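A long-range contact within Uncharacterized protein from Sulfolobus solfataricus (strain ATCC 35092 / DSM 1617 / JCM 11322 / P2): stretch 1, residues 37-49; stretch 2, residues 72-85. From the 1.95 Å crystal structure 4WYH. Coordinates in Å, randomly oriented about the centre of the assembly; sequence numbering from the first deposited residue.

Stretch 1 37-49: KVLEMGLQDSRKR
Stretch 2 72-85: QTLKEFYYKLQSGK

What fills the apolar centre? Phe 77, on helix 72-78, points its CA-to-CB bond toward stretch 1 (chi1 163°, t; chi2 72°). Helix 37-41 passes at 57° between N-to-C directions, its axis 8.5 Å away at closest, with the CA atoms of Leu 39 and Phe 77 5.3 Å apart. Leu 39 (m, t) starts sideways but reaches in, its CD2 lying 3.7 Å from Phe 77 CB and its CD1 4.0 Å from Thr 73 CG2. Val 38 (t) sets CG1 4.0 Å from Phe 77 CE1, and Leu 43 (m, t) sets CG 3.9 Å from Phe 77 CZ.

Why is there glycine where the first helix ends? Gly 42 leaves helical geometry with phi/psi 99/161, and its CA lies 3.5 Å from Phe 77 CE1. An ideal CB would clash with Lys 80 CB at 2.6 Å; these backbone angles would also jam it against the preceding carbonyl. Water 1 accepts from Leu 43 N (2.9 Å) and donates to Phe 77 O (2.9 Å), joining the two backbones.

How does Arg 47 reach the end of the second helix? Starting helix 47-49, it points toward stretch 2 with rotamers m, t, m and chi4 165°. Its guanidinium stacks flat on the Tyr 78 ring (chi1 t, chi2 83°), centres 4.1 Å apart and planes at 7°, while Leu 81 CB covers the opposite face, 3.2 Å from Arg 47 NH1. The edge remains free for hydrogen bonds: Arg 47 NH1 to Tyr 78 O (2.9 Å), Arg 47 NH1 and NH2 to Ser 83 O (3.0 and 2.9 Å), and Arg 47 NE to Gln 44 O (3.0 Å) within its own stretch.

What closes the polar edge? Lys 48 (m, t, t, t) extends to a weak hydrogen bond from NZ to Lys 85 O, 3.2 Å.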

ATOM      1  N   LYS A  37      -1.970  -2.495  -9.412  1.00 10.59           N
ATOM      2  CA  LYS A  37      -3.350  -2.192  -9.723  1.00  8.07           C
ATOM      3  C   LYS A  37      -4.077  -1.440  -8.617  1.00  9.42           C
ATOM      4  O   LYS A  37      -4.803  -0.519  -8.874  1.00 10.87           O
ATOM      5  CB  LYS A  37      -4.106  -3.487 -10.028  1.00 14.66           C
ATOM      6  CG  LYS A  37      -5.210  -3.262 -11.038  1.00 25.04           C
ATOM      7  CD  LYS A  37      -4.675  -2.443 -12.222  1.00 34.98           C
ATOM      8  CE  LYS A  37      -5.633  -2.267 -13.397  1.00 26.77           C
ATOM      9  NZ  LYS A  37      -4.923  -1.331 -14.343  1.00 34.70           N
ATOM     10  N   VAL A  38      -3.937  -1.906  -7.389  1.00 10.46           N
ATOM     11  CA  VAL A  38      -4.524  -1.260  -6.241  1.00  8.79           C
ATOM     12  C   VAL A  38      -3.943   0.156  -6.126  1.00  8.30           C
ATOM     13  O   VAL A  38      -4.703   1.124  -5.907  1.00  5.59           O
ATOM     14  CB  VAL A  38      -4.306  -2.051  -4.926  1.00  6.44           C
ATOM     15  CG1 VAL A  38      -4.877  -1.300  -3.741  1.00  5.70           C
ATOM     16  CG2 VAL A  38      -5.027  -3.406  -4.998  1.00  8.21           C
ATOM     17  N   LEU A  39      -2.627   0.285  -6.292  1.00  5.74           N
ATOM     18  CA  LEU A  39      -2.032   1.570  -6.192  1.00 10.58           C
ATOM     19  C   LEU A  39      -2.625   2.544  -7.198  1.00  9.61           C
ATOM     20  O   LEU A  39      -2.788   3.717  -6.900  1.00  8.13           O
ATOM     21  CB  LEU A  39      -0.526   1.540  -6.368  1.00 11.03           C
ATOM     22  CG  LEU A  39       0.294   1.178  -5.159  1.00 10.32           C
ATOM     23  CD1 LEU A  39       1.674   0.807  -5.652  1.00  7.02           C
ATOM     24  CD2 LEU A  39       0.410   2.234  -4.081  1.00  9.51           C
ATOM     25  N   GLU A  40      -2.934   2.025  -8.381  1.00  9.44           N
ATOM     26  CA  GLU A  40      -3.519   2.836  -9.438  1.00  9.86           C
ATOM     27  C   GLU A  40      -4.944   3.281  -9.132  1.00 12.18           C
ATOM     28  O   GLU A  40      -5.293   4.386  -9.476  1.00 12.36           O
ATOM     29  CB  GLU A  40      -3.570   2.047 -10.715  1.00 10.44           C
ATOM     30  CG  GLU A  40      -4.188   2.829 -11.842  1.00 15.60           C
ATOM     31  CD  GLU A  40      -4.298   2.019 -13.084  1.00 27.57           C
ATOM     32  OE1 GLU A  40      -4.263   0.769 -12.950  1.00 33.89           O
ATOM     33  OE2 GLU A  40      -4.406   2.648 -14.171  1.00 25.99           O
ATOM     34  N   MET A  41      -5.745   2.398  -8.526  1.00 10.82           N
ATOM     35  CA  MET A  41      -7.183   2.604  -8.391  1.00 11.37           C
ATOM     36  C   MET A  41      -7.635   3.218  -7.074  1.00  9.25           C
ATOM     37  O   MET A  41      -8.566   3.997  -7.043  1.00 12.57           O
ATOM     38  CB  MET A  41      -7.904   1.305  -8.669  1.00 10.39           C
ATOM     39  CG  MET A  41      -7.591   0.698 -10.034  1.00 16.56           C
ATOM     40  SD  MET A  41      -8.175   1.705 -11.424  1.00 21.80           S
ATOM     41  CE  MET A  41      -9.787   2.287 -10.846  1.00 22.16           C
ATOM     42  N   GLY A  42      -6.956   2.852  -5.987  1.00  8.61           N
ATOM     43  CA  GLY A  42      -7.225   3.382  -4.690  1.00  6.40           C
ATOM     44  C   GLY A  42      -8.094   2.449  -3.863  1.00  9.18           C
ATOM     45  O   GLY A  42      -8.697   1.511  -4.381  1.00 10.62           O
ATOM     46  N   LEU A  43      -8.072   2.665  -2.566  1.00  6.74           N
ATOM     47  CA  LEU A  43      -8.911   1.937  -1.633  1.00  7.08           C
ATOM     48  C   LEU A  43      -9.737   2.953  -0.808  1.00 10.92           C
ATOM     49  O   LEU A  43      -9.836   4.163  -1.162  1.00  6.96           O
ATOM     50  CB  LEU A  43      -8.065   1.021  -0.713  1.00  5.05           C
ATOM     51  CG  LEU A  43      -7.232  -0.099  -1.382  1.00  7.45           C
ATOM     52  CD1 LEU A  43      -6.385  -0.874  -0.350  1.00  5.31           C
ATOM     53  CD2 LEU A  43      -8.087  -1.052  -2.199  1.00  3.13           C
ATOM     54  N   GLN A  44     -10.278   2.460   0.301  1.00  5.23           N
ATOM     55  CA  GLN A  44     -11.264   3.214   1.020  1.00 10.42           C
ATOM     56  C   GLN A  44     -10.950   3.331   2.526  1.00  9.22           C
ATOM     57  O   GLN A  44     -10.295   4.253   2.885  1.00 12.46           O
ATOM     58  CB  GLN A  44     -12.650   2.687   0.688  1.00  8.51           C
ATOM     59  CG  GLN A  44     -13.772   3.517   1.251  1.00 18.84           C
ATOM     60  CD  GLN A  44     -15.134   3.174   0.666  1.00 20.64           C
ATOM     61  OE1 GLN A  44     -15.961   4.054   0.482  1.00 35.15           O
ATOM     62  NE2 GLN A  44     -15.368   1.921   0.355  1.00 19.75           N
ATOM     63  N   ASP A  45     -11.528   2.507   3.378  1.00  6.69           N
ATOM     64  CA  ASP A  45     -11.228   2.525   4.795  1.00  8.40           C
ATOM     65  C   ASP A  45      -9.898   1.875   5.167  1.00  7.73           C
ATOM     66  O   ASP A  45      -9.419   2.067   6.253  1.00  7.21           O
ATOM     67  CB  ASP A  45     -12.329   1.825   5.564  1.00 14.65           C
ATOM     68  CG  ASP A  45     -13.722   2.533   5.404  1.00 12.01           C
ATOM     69  OD1 ASP A  45     -13.789   3.725   5.011  1.00  9.84           O
ATOM     70  OD2 ASP A  45     -14.707   1.822   5.652  1.00 11.24           O
ATOM     71  N   SER A  46      -9.294   1.112   4.250  1.00  7.85           N
ATOM     72  CA  SER A  46      -8.118   0.365   4.550  1.00  6.86           C
ATOM     73  C   SER A  46      -6.836   0.982   4.006  1.00  5.34           C
ATOM     74  O   SER A  46      -5.828   0.342   4.056  1.00  6.36           O
ATOM     75  CB  SER A  46      -8.284  -1.075   4.069  1.00  4.85           C
ATOM     76  OG  SER A  46      -8.189  -1.156   2.680  1.00  6.12           O
ATOM     77  N   ARG A  47      -6.890   2.209   3.460  1.00  7.61           N
ATOM     78  CA  ARG A  47      -5.731   2.876   2.812  1.00  6.96           C
ATOM     79  C   ARG A  47      -4.489   2.927   3.620  1.00  7.51           C
ATOM     80  O   ARG A  47      -3.439   2.569   3.104  1.00  4.83           O
ATOM     81  CB  ARG A  47      -6.062   4.308   2.368  1.00  7.55           C
ATOM     82  CG  ARG A  47      -6.885   4.374   1.129  1.00  7.81           C
ATOM     83  CD  ARG A  47      -7.400   5.796   0.881  1.00 10.33           C
ATOM     84  NE  ARG A  47      -8.294   6.235   1.952  1.00  8.45           N
ATOM     85  CZ  ARG A  47      -8.632   7.495   2.135  1.00 11.82           C
ATOM     86  NH1 ARG A  47      -8.161   8.481   1.332  1.00 10.64           N
ATOM     87  NH2 ARG A  47      -9.467   7.780   3.096  1.00 13.12           N
ATOM     88  N   LYS A  48      -4.589   3.330   4.900  1.00  6.11           N
ATOM     89  CA  LYS A  48      -3.400   3.470   5.700  1.00  7.88           C
ATOM     90  C   LYS A  48      -2.779   2.112   6.024  1.00  6.62           C
ATOM     91  O   LYS A  48      -1.614   1.903   5.867  1.00  5.42           O
ATOM     92  CB  LYS A  48      -3.680   4.325   6.936  1.00  9.52           C
ATOM     93  CG  LYS A  48      -3.714   5.803   6.585  1.00 12.29           C
ATOM     94  CD  LYS A  48      -4.029   6.623   7.820  1.00 17.17           C
ATOM     95  CE  LYS A  48      -4.279   8.049   7.401  1.00 23.39           C
ATOM     96  NZ  LYS A  48      -4.632   8.878   8.587  1.00 33.21           N
ATOM     97  N   ARG A  49      -3.600   1.145   6.385  1.00  6.11           N
ATOM     98  CA  ARG A  49      -3.082  -0.210   6.605  1.00  6.70           C
ATOM     99  C   ARG A  49      -2.468  -0.833   5.332  1.00  6.25           C
ATOM    100  O   ARG A  49      -1.423  -1.461   5.420  1.00  8.21           O
ATOM    101  CB  ARG A  49      -4.228  -1.103   7.120  1.00  6.43           C
ATOM    102  CG  ARG A  49      -4.723  -0.627   8.457  1.00  7.43           C
ATOM    103  CD  ARG A  49      -5.539  -1.716   9.172  1.00  8.25           C
ATOM    104  NE  ARG A  49      -6.556  -2.342   8.321  1.00  6.60           N
ATOM    105  CZ  ARG A  49      -7.801  -1.935   8.246  1.00  8.12           C
ATOM    106  NH1 ARG A  49      -8.151  -0.858   8.880  1.00  7.97           N
ATOM    107  NH2 ARG A  49      -8.695  -2.577   7.493  1.00  8.41           N
ATOM    108  N   GLN A  72       5.982   9.613  -3.319  1.00  9.10           N
ATOM    109  CA  GLN A  72       5.029  10.203  -4.243  1.00  8.44           C
ATOM    110  C   GLN A  72       4.011   9.177  -4.609  1.00  8.21           C
ATOM    111  O   GLN A  72       2.852   9.457  -4.624  1.00 11.02           O
ATOM    112  CB  GLN A  72       5.764  10.731  -5.493  1.00 10.21           C
ATOM    113  CG  GLN A  72       4.812  11.322  -6.506  1.00 14.29           C
ATOM    114  CD  GLN A  72       3.942  12.435  -5.949  1.00 18.59           C
ATOM    115  OE1 GLN A  72       4.406  13.263  -5.153  1.00 17.82           O
ATOM    116  NE2 GLN A  72       2.672  12.479  -6.370  1.00 18.23           N
ATOM    117  N   THR A  73       4.433   7.952  -4.875  1.00  6.65           N
ATOM    118  CA  THR A  73       3.527   6.871  -5.225  1.00  8.12           C
ATOM    119  C   THR A  73       2.465   6.578  -4.141  1.00  9.05           C
ATOM    120  O   THR A  73       1.261   6.398  -4.439  1.00  6.90           O
ATOM    121  CB  THR A  73       4.360   5.602  -5.461  1.00 13.45           C
ATOM    122  OG1 THR A  73       5.281   5.872  -6.534  1.00  9.31           O
ATOM    123  CG2 THR A  73       3.435   4.446  -5.826  1.00  7.77           C
ATOM    124  N   LEU A  74       2.936   6.546  -2.887  1.00  4.86           N
ATOM    125  CA  LEU A  74       2.071   6.290  -1.742  1.00  5.05           C
ATOM    126  C   LEU A  74       1.087   7.422  -1.523  1.00  8.13           C
ATOM    127  O   LEU A  74      -0.091   7.190  -1.210  1.00  4.74           O
ATOM    128  CB  LEU A  74       2.937   6.039  -0.493  1.00  5.77           C
ATOM    129  CG  LEU A  74       3.785   4.784  -0.571  1.00  6.22           C
ATOM    130  CD1 LEU A  74       4.770   4.668   0.558  1.00  5.79           C
ATOM    131  CD2 LEU A  74       2.859   3.583  -0.632  1.00  5.84           C
ATOM    132  N   LYS A  75       1.571   8.661  -1.633  1.00  6.67           N
ATOM    133  CA  LYS A  75       0.690   9.825  -1.459  1.00  6.41           C
ATOM    134  C   LYS A  75      -0.398   9.950  -2.560  1.00  7.47           C
ATOM    135  O   LYS A  75      -1.579  10.144  -2.245  1.00  9.57           O
ATOM    136  CB  LYS A  75       1.533  11.113  -1.355  1.00  9.72           C
ATOM    137  CG  LYS A  75       0.765  12.246  -0.771  1.00 11.87           C
ATOM    138  CD  LYS A  75       1.302  13.567  -1.296  1.00 14.96           C
ATOM    139  CE  LYS A  75       2.397  14.114  -0.423  1.00 19.30           C
ATOM    140  NZ  LYS A  75       2.663  15.518  -0.850  1.00 22.66           N
ATOM    141  N   GLU A  76       0.003   9.738  -3.800  1.00  5.25           N
ATOM    142  CA  GLU A  76      -0.902   9.678  -4.973  1.00 12.56           C
ATOM    143  C   GLU A  76      -1.954   8.619  -4.836  1.00 10.26           C
ATOM    144  O   GLU A  76      -3.096   8.919  -5.095  1.00 12.70           O
ATOM    145  CB  GLU A  76      -0.159   9.283  -6.213  1.00 14.05           C
ATOM    146  CG  GLU A  76       0.274  10.385  -7.023  1.00 21.22           C
ATOM    147  CD  GLU A  76       1.232   9.904  -8.079  1.00 20.57           C
ATOM    148  OE1 GLU A  76       1.670   8.704  -8.163  1.00 20.65           O
ATOM    149  OE2 GLU A  76       1.587  10.798  -8.771  1.00 23.75           O
ATOM    150  N   PHE A  77      -1.586   7.418  -4.416  1.00  6.68           N
ATOM    151  CA  PHE A  77      -2.534   6.376  -4.047  1.00  3.99           C
ATOM    152  C   PHE A  77      -3.517   6.809  -2.970  1.00  8.40           C
ATOM    153  O   PHE A  77      -4.736   6.678  -3.160  1.00  9.26           O
ATOM    154  CB  PHE A  77      -1.782   5.133  -3.538  1.00  6.78           C
ATOM    155  CG  PHE A  77      -2.646   4.197  -2.770  1.00  6.91           C
ATOM    156  CD1 PHE A  77      -3.592   3.438  -3.432  1.00  7.73           C
ATOM    157  CD2 PHE A  77      -2.531   4.065  -1.361  1.00  5.91           C
ATOM    158  CE1 PHE A  77      -4.400   2.565  -2.716  1.00  6.00           C
ATOM    159  CE2 PHE A  77      -3.339   3.165  -0.663  1.00  7.02           C
ATOM    160  CZ  PHE A  77      -4.271   2.441  -1.340  1.00  6.28           C
ATOM    161  N   TYR A  78      -3.009   7.361  -1.866  1.00  5.32           N
ATOM    162  CA  TYR A  78      -3.851   7.766  -0.751  1.00  8.38           C
ATOM    163  C   TYR A  78      -4.950   8.687  -1.122  1.00 10.70           C
ATOM    164  O   TYR A  78      -6.063   8.498  -0.626  1.00  9.26           O
ATOM    165  CB  TYR A  78      -3.048   8.325   0.457  1.00  6.94           C
ATOM    166  CG  TYR A  78      -3.948   8.619   1.625  1.00  7.95           C
ATOM    167  CD1 TYR A  78      -4.340   7.634   2.515  1.00  5.46           C
ATOM    168  CD2 TYR A  78      -4.478   9.905   1.794  1.00 10.08           C
ATOM    169  CE1 TYR A  78      -5.218   7.933   3.560  1.00  8.78           C
ATOM    170  CE2 TYR A  78      -5.378  10.202   2.791  1.00 10.78           C
ATOM    171  CZ  TYR A  78      -5.761   9.215   3.680  1.00 11.11           C
ATOM    172  OH  TYR A  78      -6.634   9.538   4.693  1.00 15.64           O
ATOM    173  N   TYR A  79      -4.668   9.712  -1.952  1.00  6.90           N
ATOM    174  CA  TYR A  79      -5.653  10.708  -2.292  1.00 10.59           C
ATOM    175  C   TYR A  79      -6.521  10.348  -3.539  1.00 15.43           C
ATOM    176  O   TYR A  79      -7.264  11.166  -4.057  1.00 15.31           O
ATOM    177  CB  TYR A  79      -5.005  12.090  -2.388  1.00  8.69           C
ATOM    178  CG  TYR A  79      -4.471  12.608  -1.076  1.00  7.72           C
ATOM    179  CD1 TYR A  79      -5.334  12.947  -0.045  1.00  8.46           C
ATOM    180  CD2 TYR A  79      -3.101  12.787  -0.862  1.00 10.51           C
ATOM    181  CE1 TYR A  79      -4.858  13.470   1.186  1.00 12.33           C
ATOM    182  CE2 TYR A  79      -2.632  13.282   0.387  1.00  7.48           C
ATOM    183  CZ  TYR A  79      -3.523  13.627   1.380  1.00  9.21           C
ATOM    184  OH  TYR A  79      -3.148  14.107   2.616  1.00 13.65           O
ATOM    185  N   LYS A  80      -6.467   9.112  -3.991  1.00 14.43           N
ATOM    186  CA  LYS A  80      -7.481   8.664  -4.940  1.00 22.45           C
ATOM    187  C   LYS A  80      -8.884   8.788  -4.364  1.00 20.03           C
ATOM    188  O   LYS A  80      -9.831   8.927  -5.108  1.00 28.27           O
ATOM    189  CB  LYS A  80      -7.243   7.218  -5.408  1.00 16.52           C
ATOM    190  CG  LYS A  80      -5.926   6.998  -6.074  1.00 15.17           C
ATOM    191  CD  LYS A  80      -5.834   7.833  -7.292  1.00 22.31           C
ATOM    192  CE  LYS A  80      -5.446   6.989  -8.451  1.00 28.45           C
ATOM    193  NZ  LYS A  80      -4.886   7.827  -9.542  1.00 39.58           N
ATOM    194  N   LEU A  81      -9.032   8.751  -3.036  1.00 26.45           N
ATOM    195  CA  LEU A  81     -10.363   8.947  -2.410  1.00 30.05           C
ATOM    196  C   LEU A  81     -10.889  10.394  -2.397  1.00 38.25           C
ATOM    197  O   LEU A  81     -12.045  10.616  -2.779  1.00 41.50           O
ATOM    198  CB  LEU A  81     -10.395   8.372  -0.983  1.00 29.98           C
ATOM    199  CG  LEU A  81     -11.706   7.776  -0.426  1.00 29.53           C
ATOM    200  CD1 LEU A  81     -12.838   8.747  -0.576  1.00 38.24           C
ATOM    201  CD2 LEU A  81     -12.126   6.490  -1.121  1.00 37.24           C
ATOM    202  N   GLN A  82     -10.071  11.355  -1.944  1.00 38.14           N
ATOM    203  CA  GLN A  82     -10.518  12.773  -1.600  1.00 40.35           C
ATOM    204  C   GLN A  82     -11.338  12.968  -0.334  1.00 39.85           C
ATOM    205  O   GLN A  82     -11.832  14.081  -0.112  1.00 41.17           O
ATOM    206  CB  GLN A  82     -11.178  13.653  -2.731  1.00 36.83           C
ATOM    207  CG  GLN A  82     -11.780  13.040  -3.983  1.00 38.19           C
ATOM    208  CD  GLN A  82     -12.223  14.121  -4.963  1.00 44.00           C
ATOM    209  OE1 GLN A  82     -12.138  13.943  -6.186  1.00 51.19           O
ATOM    210  NE2 GLN A  82     -12.686  15.259  -4.432  1.00 34.65           N
ATOM    211  N   SER A  83     -11.519  11.931   0.483  1.00 34.61           N
ATOM    212  CA  SER A  83     -11.788  12.190   1.863  1.00 31.80           C
ATOM    213  C   SER A  83     -10.554  11.601   2.517  1.00 29.87           C
ATOM    214  O   SER A  83     -10.184  10.463   2.309  1.00 24.98           O
ATOM    215  CB  SER A  83     -13.086  11.575   2.370  1.00 40.19           C
ATOM    216  OG  SER A  83     -12.918  10.190   2.570  1.00 41.67           O
ATOM    217  N   GLY A  84      -9.882  12.451   3.252  1.00 20.16           N
ATOM    218  CA  GLY A  84      -9.033  12.023   4.302  1.00 24.99           C
ATOM    219  C   GLY A  84      -7.710  12.740   4.190  1.00 18.01           C
ATOM    220  O   GLY A  84      -7.438  13.416   3.251  1.00 19.82           O
ATOM    221  N   LYS A  85      -6.890  12.562   5.187  1.00 15.63           N
ATOM    222  CA  LYS A  85      -5.592  13.107   5.113  1.00 14.91           C
ATOM    223  C   LYS A  85      -4.497  12.180   5.634  1.00 16.32           C
ATOM    224  O   LYS A  85      -4.690  11.401   6.554  1.00 14.94           O
ATOM    225  CB  LYS A  85      -5.568  14.395   5.851  1.00 14.53           C
ATOM    226  CG  LYS A  85      -5.704  14.186   7.327  1.00 25.76           C
ATOM    227  CD  LYS A  85      -5.019  15.337   8.022  1.00 31.46           C
ATOM    228  CE  LYS A  85      -5.179  15.273   9.513  1.00 28.83           C
ATOM    229  NZ  LYS A  85      -6.320  16.182   9.932  1.00 33.60           N
TER
HETATM  230  O   HOH W   1      -7.092   5.373  -2.173  1.00 10.87           O